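Local coordinates for nucleoplasmin-like protein (Drosophila melanogaster, PDB 1NLQ), which binds core histones and assists the ATP-facilitated assembly of approximately regularly spaced nucleosomal arrays, its N-terminal core forming pentameric rings, at residues S17-V22 / K85-L90; K35-G40 / V97-H102; N49-N54 / I62-L67. All coordinates share one frame; numbering follows the deposited sequence.

Interaction 1: residues S17-V22 / K85-L90; sequences SVTWDV and KVTFKL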
loop_
_atom_site.group_PDB
_atom_site.type_symbol
_atom_site.label_atom_id
_atom_site.label_comp_id
_atom_site.label_asym_id
_atom_site.label_seq_id
_atom_site.Cartn_x
_atom_site.Cartn_y
_atom_site.Cartn_z
ATOM N N SER A 17 4.712 21.303 13.789
ATOM C CA SER A 17 3.627 21.648 12.880
ATOM C C SER A 17 4.083 22.140 11.515
ATOM O O SER A 17 5.123 22.786 11.389
ATOM C CB SER A 17 2.740 22.713 13.539
ATOM O OG SER A 17 1.472 22.790 12.917
ATOM N N VAL A 18 3.298 21.810 10.493
ATOM C CA VAL A 18 3.555 22.228 9.120
ATOM C C VAL A 18 2.194 22.484 8.488
ATOM O O VAL A 18 1.260 21.694 8.656
ATOM C CB VAL A 18 4.308 21.147 8.307
ATOM C CG1 VAL A 18 4.533 21.631 6.887
ATOM C CG2 VAL A 18 5.648 20.837 8.956
ATOM N N THR A 19 2.070 23.608 7.794
ATOM C CA THR A 19 0.822 23.964 7.152
ATOM C C THR A 19 0.979 24.051 5.643
ATOM O O THR A 19 1.972 24.575 5.137
ATOM C CB THR A 19 0.288 25.326 7.664
ATOM O OG1 THR A 19 0.008 25.241 9.067
ATOM C CG2 THR A 19 -0.982 25.709 6.921
ATOM N N TRP A 20 -0.002 23.513 4.932
ATOM C CA TRP A 20 -0.014 23.562 3.478
ATOM C C TRP A 20 -1.142 24.521 3.122
ATOM O O TRP A 20 -2.290 24.320 3.514
ATOM C CB TRP A 20 -0.312 22.186 2.873
ATOM C CG TRP A 20 -0.396 22.214 1.364
ATOM C CD1 TRP A 20 0.636 22.412 0.488
ATOM C CD2 TRP A 20 -1.573 22.041 0.562
ATOM N NE1 TRP A 20 0.174 22.370 -0.811
ATOM C CE2 TRP A 20 -1.177 22.144 -0.792
ATOM C CE3 TRP A 20 -2.923 21.805 0.855
ATOM C CZ2 TRP A 20 -2.085 22.021 -1.851
ATOM C CZ3 TRP A 20 -3.829 21.681 -0.202
ATOM C CH2 TRP A 20 -3.400 21.790 -1.540
ATOM N N ASP A 21 -0.815 25.573 2.394
ATOM C CA ASP A 21 -1.837 26.532 2.013
ATOM C C ASP A 21 -1.398 27.309 0.797
ATOM O O ASP A 21 -1.399 28.546 0.802
ATOM C CB ASP A 21 -2.123 27.492 3.158
ATOM C CG ASP A 21 -3.340 28.347 2.899
ATOM O OD1 ASP A 21 -3.705 29.128 3.797
ATOM O OD2 ASP A 21 -3.932 28.236 1.800
ATOM N N VAL A 22 -1.045 26.556 -0.243
ATOM C CA VAL A 22 -0.587 27.086 -1.518
ATOM C C VAL A 22 -1.423 28.222 -2.098
ATOM O O VAL A 22 -2.466 27.989 -2.718
ATOM C CB VAL A 22 -0.518 25.955 -2.573
ATOM C CG1 VAL A 22 -0.181 26.519 -3.945
ATOM C CG2 VAL A 22 0.510 24.934 -2.150
ATOM N N LYS A 85 -6.805 24.639 3.379
ATOM C CA LYS A 85 -5.621 24.848 4.188
ATOM C C LYS A 85 -5.486 23.618 5.076
ATOM O O LYS A 85 -6.403 23.289 5.837
ATOM C CB LYS A 85 -5.780 26.099 5.057
ATOM C CG LYS A 85 -4.552 26.414 5.870
ATOM C CD LYS A 85 -4.774 27.592 6.781
ATOM C CE LYS A 85 -3.555 27.828 7.661
ATOM N NZ LYS A 85 -3.863 28.733 8.797
ATOM N N VAL A 86 -4.350 22.937 4.979
ATOM C CA VAL A 86 -4.145 21.738 5.779
ATOM C C VAL A 86 -2.960 21.844 6.724
ATOM O O VAL A 86 -1.862 22.199 6.316
ATOM C CB VAL A 86 -3.928 20.513 4.875
ATOM C CG1 VAL A 86 -3.705 19.277 5.723
ATOM C CG2 VAL A 86 -5.123 20.323 3.969
ATOM N N THR A 87 -3.181 21.528 7.995
ATOM C CA THR A 87 -2.086 21.586 8.951
ATOM C C THR A 87 -1.828 20.212 9.564
ATOM O O THR A 87 -2.752 19.571 10.054
ATOM C CB THR A 87 -2.386 22.563 10.092
ATOM O OG1 THR A 87 -2.622 23.875 9.560
ATOM C CG2 THR A 87 -1.202 22.623 11.037
ATOM N N PHE A 88 -0.573 19.766 9.523
ATOM C CA PHE A 88 -0.185 18.472 10.088
ATOM C C PHE A 88 0.540 18.754 11.389
ATOM O O PHE A 88 1.428 19.606 11.429
ATOM C CB PHE A 88 0.770 17.718 9.158
ATOM C CG PHE A 88 0.208 17.441 7.801
ATOM C CD1 PHE A 88 0.605 18.201 6.710
ATOM C CD2 PHE A 88 -0.715 16.416 7.607
ATOM C CE1 PHE A 88 0.099 17.956 5.448
ATOM C CE2 PHE A 88 -1.233 16.156 6.346
ATOM C CZ PHE A 88 -0.825 16.928 5.259
ATOM N N LYS A 89 0.170 18.055 12.452
ATOM C CA LYS A 89 0.829 18.289 13.728
ATOM C C LYS A 89 1.223 17.006 14.431
ATOM O O LYS A 89 0.456 16.052 14.460
ATOM C CB LYS A 89 -0.062 19.105 14.659
ATOM C CG LYS A 89 0.660 19.465 15.940
ATOM C CD LYS A 89 -0.103 20.441 16.802
ATOM C CE LYS A 89 0.688 20.702 18.076
ATOM N NZ LYS A 89 -0.009 21.597 19.027
ATOM N N LEU A 90 2.425 16.996 14.999
ATOM C CA LEU A 90 2.913 15.839 15.736
ATOM C C LEU A 90 2.371 16.011 17.152
ATOM O O LEU A 90 2.970 16.702 17.974
ATOM C CB LEU A 90 4.441 15.826 15.737
ATOM C CG LEU A 90 5.126 14.591 16.329
ATOM C CD1 LEU A 90 4.754 13.344 15.529
ATOM C CD2 LEU A 90 6.637 14.803 16.292
#

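Interaction 2: residues K35-G40 / V97-H102; sequences KQILLG and VYIHGH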
loop_
_atom_site.group_PDB
_atom_site.type_symbol
_atom_site.label_atom_id
_atom_site.label_comp_id
_atom_site.label_asym_id
_atom_site.label_seq_id
_atom_site.Cartn_x
_atom_site.Cartn_y
_atom_site.Cartn_z
ATOM N N LYS A 35 1.057 10.551 0.293
ATOM C CA LYS A 35 1.346 9.164 -0.040
ATOM C C LYS A 35 1.967 8.330 1.059
ATOM O O LYS A 35 1.634 7.161 1.208
ATOM C CB LYS A 35 2.265 9.106 -1.261
ATOM C CG LYS A 35 1.641 9.600 -2.554
ATOM C CD LYS A 35 0.525 8.673 -2.984
ATOM C CE LYS A 35 0.052 8.961 -4.401
ATOM N NZ LYS A 35 -0.935 7.936 -4.854
ATOM N N GLN A 36 2.877 8.927 1.813
ATOM C CA GLN A 36 3.579 8.200 2.857
ATOM C C GLN A 36 3.956 9.071 4.050
ATOM O O GLN A 36 4.284 10.246 3.904
ATOM C CB GLN A 36 4.842 7.560 2.240
ATOM C CG GLN A 36 5.808 6.911 3.217
ATOM C CD GLN A 36 7.057 6.352 2.532
ATOM O OE1 GLN A 36 7.144 5.160 2.255
ATOM N NE2 GLN A 36 8.023 7.223 2.251
ATOM N N ILE A 37 3.862 8.483 5.241
ATOM C CA ILE A 37 4.242 9.152 6.480
ATOM C C ILE A 37 5.179 8.134 7.099
ATOM O O ILE A 37 4.778 7.023 7.442
ATOM C CB ILE A 37 3.028 9.446 7.384
ATOM C CG1 ILE A 37 2.082 10.404 6.650
ATOM C CG2 ILE A 37 3.494 10.104 8.678
ATOM C CD1 ILE A 37 0.853 10.831 7.441
ATOM N N LEU A 38 6.436 8.536 7.220
ATOM C CA LEU A 38 7.507 7.669 7.678
ATOM C C LEU A 38 8.185 8.111 8.965
ATOM O O LEU A 38 8.468 9.294 9.145
ATOM C CB LEU A 38 8.527 7.596 6.539
ATOM C CG LEU A 38 9.844 6.833 6.639
ATOM C CD1 LEU A 38 9.600 5.333 6.752
ATOM C CD2 LEU A 38 10.652 7.149 5.388
ATOM N N LEU A 39 8.446 7.146 9.846
ATOM C CA LEU A 39 9.095 7.415 11.123
ATOM C C LEU A 39 10.619 7.363 10.963
ATOM O O LEU A 39 11.161 6.407 10.425
ATOM C CB LEU A 39 8.647 6.382 12.157
ATOM C CG LEU A 39 9.183 6.573 13.584
ATOM C CD1 LEU A 39 8.604 7.844 14.187
ATOM C CD2 LEU A 39 8.804 5.367 14.434
ATOM N N GLY A 40 11.300 8.400 11.438
ATOM C CA GLY A 40 12.751 8.443 11.326
ATOM C C GLY A 40 13.471 7.353 12.098
ATOM O O GLY A 40 12.988 6.879 13.126
ATOM N N VAL A 97 9.370 12.666 11.971
ATOM C CA VAL A 97 8.393 12.012 11.118
ATOM C C VAL A 97 8.406 12.762 9.787
ATOM O O VAL A 97 8.393 13.996 9.757
ATOM C CB VAL A 97 6.975 12.062 11.727
ATOM C CG1 VAL A 97 5.964 11.472 10.747
ATOM C CG2 VAL A 97 6.954 11.286 13.029
ATOM N N TYR A 98 8.452 12.021 8.688
ATOM C CA TYR A 98 8.479 12.635 7.373
ATOM C C TYR A 98 7.146 12.425 6.655
ATOM O O TYR A 98 6.574 11.337 6.694
ATOM C CB TYR A 98 9.618 12.036 6.539
ATOM C CG TYR A 98 10.909 11.854 7.304
ATOM C CD1 TYR A 98 11.375 10.577 7.628
ATOM C CD2 TYR A 98 11.666 12.957 7.710
ATOM C CE1 TYR A 98 12.562 10.404 8.333
ATOM C CE2 TYR A 98 12.856 12.784 8.420
ATOM C CZ TYR A 98 13.291 11.511 8.726
ATOM O OH TYR A 98 14.459 11.346 9.443
ATOM N N ILE A 99 6.653 13.473 6.007
ATOM C CA ILE A 99 5.396 13.388 5.266
ATOM C C ILE A 99 5.724 13.579 3.789
ATOM O O ILE A 99 6.314 14.596 3.408
ATOM C CB ILE A 99 4.401 14.477 5.732
ATOM C CG1 ILE A 99 4.082 14.282 7.216
ATOM C CG2 ILE A 99 3.122 14.398 4.921
ATOM C CD1 ILE A 99 3.219 15.381 7.820
ATOM N N HIS A 100 5.361 12.598 2.966
ATOM C CA HIS A 100 5.637 12.647 1.532
ATOM C C HIS A 100 4.378 12.609 0.674
ATOM O O HIS A 100 3.405 11.935 1.006
ATOM C CB HIS A 100 6.516 11.466 1.118
ATOM C CG HIS A 100 7.752 11.303 1.945
ATOM N ND1 HIS A 100 8.014 10.157 2.663
ATOM C CD2 HIS A 100 8.806 12.128 2.153
ATOM C CE1 HIS A 100 9.176 10.282 3.279
ATOM N NE2 HIS A 100 9.677 11.469 2.987
ATOM N N GLY A 101 4.414 13.312 -0.450
ATOM C CA GLY A 101 3.253 13.314 -1.318
ATOM C C GLY A 101 3.421 14.098 -2.602
ATOM O O GLY A 101 4.541 14.387 -3.040
ATOM N N HIS A 102 2.278 14.406 -3.211
ATOM C CA HIS A 102 2.209 15.150 -4.464
ATOM C C HIS A 102 1.563 16.489 -4.195
ATOM O O HIS A 102 0.489 16.544 -3.599
ATOM C CB HIS A 102 1.347 14.411 -5.487
ATOM C CG HIS A 102 1.892 13.083 -5.904
ATOM N ND1 HIS A 102 2.084 12.744 -7.227
ATOM C CD2 HIS A 102 2.289 12.009 -5.179
ATOM C CE1 HIS A 102 2.577 11.520 -7.297
ATOM N NE2 HIS A 102 2.711 11.052 -6.069
#

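Interaction 3: residues N49-N54 / I62-L67; sequences NVVEVN and IPIAVL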
loop_
_atom_site.group_PDB
_atom_site.type_symbol
_atom_site.label_atom_id
_atom_site.label_comp_id
_atom_site.label_asym_id
_atom_site.label_seq_id
_atom_site.Cartn_x
_atom_site.Cartn_y
_atom_site.Cartn_z
ATOM N N ASN A 49 4.233 7.766 17.911
ATOM C CA ASN A 49 4.354 9.040 17.223
ATOM C C ASN A 49 3.066 9.173 16.441
ATOM O O ASN A 49 2.759 8.337 15.596
ATOM C CB ASN A 49 5.565 9.036 16.292
ATOM C CG ASN A 49 6.835 9.468 16.997
ATOM O OD1 ASN A 49 7.272 10.611 16.863
ATOM N ND2 ASN A 49 7.422 8.562 17.765
ATOM N N VAL A 50 2.309 10.223 16.736
ATOM C CA VAL A 50 1.024 10.439 16.094
ATOM C C VAL A 50 0.952 11.775 15.378
ATOM O O VAL A 50 1.254 12.816 15.959
ATOM C CB VAL A 50 -0.117 10.371 17.144
ATOM C CG1 VAL A 50 -1.472 10.569 16.478
ATOM C CG2 VAL A 50 -0.058 9.034 17.861
ATOM N N VAL A 51 0.559 11.728 14.110
ATOM C CA VAL A 51 0.416 12.926 13.295
ATOM C C VAL A 51 -1.073 13.171 13.118
ATOM O O VAL A 51 -1.817 12.271 12.750
ATOM C CB VAL A 51 1.059 12.757 11.903
ATOM C CG1 VAL A 51 0.827 14.003 11.059
ATOM C CG2 VAL A 51 2.546 12.485 12.044
ATOM N N GLU A 52 -1.505 14.387 13.404
ATOM C CA GLU A 52 -2.907 14.739 13.275
ATOM C C GLU A 52 -3.056 15.725 12.135
ATOM O O GLU A 52 -2.243 16.638 11.993
ATOM C CB GLU A 52 -3.396 15.384 14.564
ATOM C CG GLU A 52 -4.826 15.871 14.494
ATOM C CD GLU A 52 -5.120 16.897 15.557
ATOM O OE1 GLU A 52 -5.177 16.538 16.751
ATOM O OE2 GLU A 52 -5.282 18.076 15.184
ATOM N N VAL A 53 -4.080 15.542 11.312
ATOM C CA VAL A 53 -4.302 16.455 10.206
ATOM C C VAL A 53 -5.466 17.368 10.578
ATOM O O VAL A 53 -6.422 16.941 11.223
ATOM C CB VAL A 53 -4.612 15.697 8.875
ATOM C CG1 VAL A 53 -5.952 14.997 8.951
ATOM C CG2 VAL A 53 -4.609 16.675 7.712
ATOM N N ASN A 54 -5.356 18.637 10.192
ATOM C CA ASN A 54 -6.391 19.617 10.485
ATOM C C ASN A 54 -6.800 20.390 9.246
ATOM O O ASN A 54 -5.959 20.913 8.524
ATOM C CB ASN A 54 -5.906 20.628 11.525
ATOM C CG ASN A 54 -5.589 19.992 12.854
ATOM O OD1 ASN A 54 -4.482 19.483 13.074
ATOM N ND2 ASN A 54 -6.566 19.999 13.754
ATOM N N ILE A 62 -8.174 14.913 12.936
ATOM C CA ILE A 62 -8.083 13.487 13.194
ATOM C C ILE A 62 -6.677 12.972 12.895
ATOM O O ILE A 62 -6.024 13.453 11.973
ATOM C CB ILE A 62 -9.092 12.737 12.290
ATOM C CG1 ILE A 62 -9.158 11.255 12.661
ATOM C CG2 ILE A 62 -8.673 12.885 10.829
ATOM C CD1 ILE A 62 -10.255 10.492 11.906
ATOM N N PRO A 63 -6.187 12.005 13.691
ATOM C CA PRO A 63 -4.845 11.455 13.454
ATOM C C PRO A 63 -4.832 10.731 12.101
ATOM O O PRO A 63 -5.785 10.017 11.775
ATOM C CB PRO A 63 -4.663 10.480 14.618
ATOM C CG PRO A 63 -5.488 11.098 15.716
ATOM C CD PRO A 63 -6.735 11.523 14.972
ATOM N N ILE A 64 -3.778 10.921 11.307
ATOM C CA ILE A 64 -3.695 10.243 10.017
ATOM C C ILE A 64 -2.535 9.268 9.991
ATOM O O ILE A 64 -2.323 8.550 9.011
ATOM C CB ILE A 64 -3.563 11.225 8.829
ATOM C CG1 ILE A 64 -2.360 12.153 9.015
ATOM C CG2 ILE A 64 -4.865 11.985 8.655
ATOM C CD1 ILE A 64 -2.091 12.992 7.768
ATOM N N ALA A 65 -1.792 9.238 11.088
ATOM C CA ALA A 65 -0.660 8.336 11.218
ATOM C C ALA A 65 -0.372 8.014 12.683
ATOM O O ALA A 65 -0.359 8.902 13.530
ATOM C CB ALA A 65 0.588 8.961 10.569
ATOM N N VAL A 66 -0.180 6.735 12.973
ATOM C CA VAL A 66 0.186 6.274 14.307
ATOM C C VAL A 66 1.372 5.371 14.004
ATOM O O VAL A 66 1.207 4.316 13.390
ATOM C CB VAL A 66 -0.929 5.446 14.980
ATOM C CG1 VAL A 66 -0.410 4.863 16.310
ATOM C CG2 VAL A 66 -2.134 6.325 15.248
ATOM N N LEU A 67 2.564 5.802 14.405
ATOM C CA LEU A 67 3.788 5.052 14.149
ATOM C C LEU A 67 4.507 4.719 15.453
ATOM O O LEU A 67 4.317 5.385 16.470
ATOM C CB LEU A 67 4.727 5.877 13.265
ATOM C CG LEU A 67 4.144 6.466 11.974
ATOM C CD1 LEU A 67 5.113 7.477 11.395
ATOM C CD2 LEU A 67 3.851 5.359 10.978
#

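Interaction 1: residues S17-V22 / K85-L90
Thr19 and Thr87 sit opposite each other in an antiparallel non-hydrogen-bonded pair and join their hydroxyls, Thr19 OG1 to Thr87 OG1, in a 3.0 Å hydrogen bond whose donor could be either. Both side chains take the same conformation, OG1 beside the backbone N and anti to the carbonyl carbon (chi1 -63° and -59°), which puts OG1 of each residue within bonding distance of the other, the side chains crossing at a slant. The methyls then diverge. Thr87 CG2 lies 3.3 Å from Ser17 OG, whereas Thr19 CG2 presses on Lys85 CE at 3.4 Å, closer than usual for two carbons. Lys85 is extended through all four torsions, and its aliphatic stem passes Asp21, with Asp21 OD1 3.5 Å from Lys85 CG; the ammonium, 5.0 Å from Asp21 OD1 at NZ, is near but makes no salt bridge. An alanine in place of Asp21 removes the carboxylate and would probably leave the Lys85 stem freer to swing and its ammonium without this nearby opposite charge.

The opposite face carries Val18, Trp20, Val86 and Phe88. Trp20 has CG anti to the backbone N (chi1 177°), and its indole edge, at CE3, meets Val86 CG2 at 4.1 Å near the ring plane; NE1 hydrogen-bonds OD1 of Asn103. Val86 CG1 also lies over one face of the Phe88 ring, toward the rim. Between the strands, Val18 pairs with Phe88 and Trp20 with Val86 through two backbone hydrogen bonds each, the shortest being Trp20 N to Val86 O at 2.7 Å. Val18 and Phe88 reach Tyr7 of strand 4-11, so this face turns into the interior. A polar outer face backed by an apolar inner one is what edge strand 17-20 and its inner neighbour 86-92 present in one sheet of the nucleoplasmin jelly-roll.

Interaction 2: residues K35-G40 / V97-H102
Ile37 and Val97 interlock diagonally on the face that looks into the barrel: Ile37 CG2 settles 3.5 Å from Val97 CG1, and Leu39 CD1 comes to Val97 CG2 at 4.0 Å, so Val97 offers one methyl to each neighbour. Ile99 adds only a loose touch to Ile37. On this side Val97 also meets Val51, and Ile37 meets Ile64 and Ala65, all of the facing sheet.

The reverse face carries Gln36, Leu38, Tyr98 and His100. The Leu38 methyl CD2 touches both rings, Tyr98 at CD1 and the edge of the His100 imidazole at CE1, 4.1 Å away. Gln36 and His100 lie side by side, pointing the same way, with amide and ring planes 63° apart.

At one end of the pairing Gly40, without a side chain, lets the Tyr98 ring come close, its CE1 3.6 Å from Gly40 CA. At the other, Lys35 has CG anti to the carbonyl carbon (chi1 -67°) and sets it at the edge of the His102 ring, 3.6 Å from CD2. Here Lys35 and Gln36 both face His100, a classic beta bulge: His100 O accepts from Lys35 N at 2.8 Å and Gln36 N at 3.2 Å.

Gln36 NE2 gives a nearly straight bond to His100 ND1 (3.0 Å, 167°), tilted out of the imidazole plane while ND1 lies in the amide plane, and another to Ile64 O of a neighbouring subunit. With ND1 acting as acceptor, the imidazole proton probably sits on NE2, which fits its weak hydrogen bond to Pro63 O of that same subunit: the buried Gln36 NE2 and both His100 ring nitrogens have partners.

Interaction 3: residues N49-N54 / I62-L67
Val53 and Ile64 press together at about a right angle, Val53 CG1 standing only 3.2 Å from Ile64 CG2, tighter than ordinary van der Waals contact. Val53 sets CG1 between its backbone N and carbonyl carbon (chi1 68°), the crowded position, and this turns the methyl to Ile64; the same CG1 rests 3.9 Å from Ile62 CG2. Further along, Val51 packs CB to CB against Ala65, while on the other face Val50 lies alongside Pro63, with Val50 CG1 3.7 Å from Pro63 CB.

The backbone pairing sets which side chains face each other. Asn49 and Leu67 exchange two hydrogen bonds, each 2.8 Å, from Asn49 N to Leu67 O and from Leu67 N to Asn49 O. At Val51 the register shifts: Val51 O accepts from Ile64 N at 2.8 Å. A weak bond from Ala65 N reaches the same Val51 O at 3.5 Å. This is a classic beta bulge within the hairpin of strands 48-55 and 60-68, half of one sheet of the jelly-roll. Beyond the bulge the pairing resumes with Glu52 opposite Pro63, a non-hydrogen-bonded pair, then Val53 with Ile62, where Val53 N approaches Ile62 O from above the carbonyl plane (37° out of it).

Around this first shell stand the other strands. Strand 86-92 flanks strand 48-55, bonding backbone to backbone at Glu52 and Asn54, and Phe88 packs on both Val53 and Ile64. Ile37 of the opposite sheet covers Ile64 and Ala65, and the amide of Asn49 is fixed by bonds from Gly95 N to OD1 and from ND2 to Glu47 O. On the outer side a neighbouring subunit takes over: its Gln36 donates to Ile64 O, its Tyr98 packs on Pro63 and its Leu39 on Val66.

In the fold
Interactions 1 and 3 lie in one sheet, where strands 86-92 and 48-55 are neighbours joined by probable hydrogen bonds such as Thr87 O to Asn54 N at 2.8 Å; interaction 2 belongs to the sheet facing them. The barrel interior closes between the sheets, with Phe88 CB 3.6 Å from Ile99 CD1 and Ile37 CG2 3.7 Å from Ala65 CB. Between subunits, interaction 2 of one copy meets interaction 3 of the next, helping close the pentamer. The Leu39 side chain is about 6 Å from that of Lys68, inferred to join pentamers into the decamer. A bound magnesium ion lies about 4 Å from the Lys89 side chain of interaction 1.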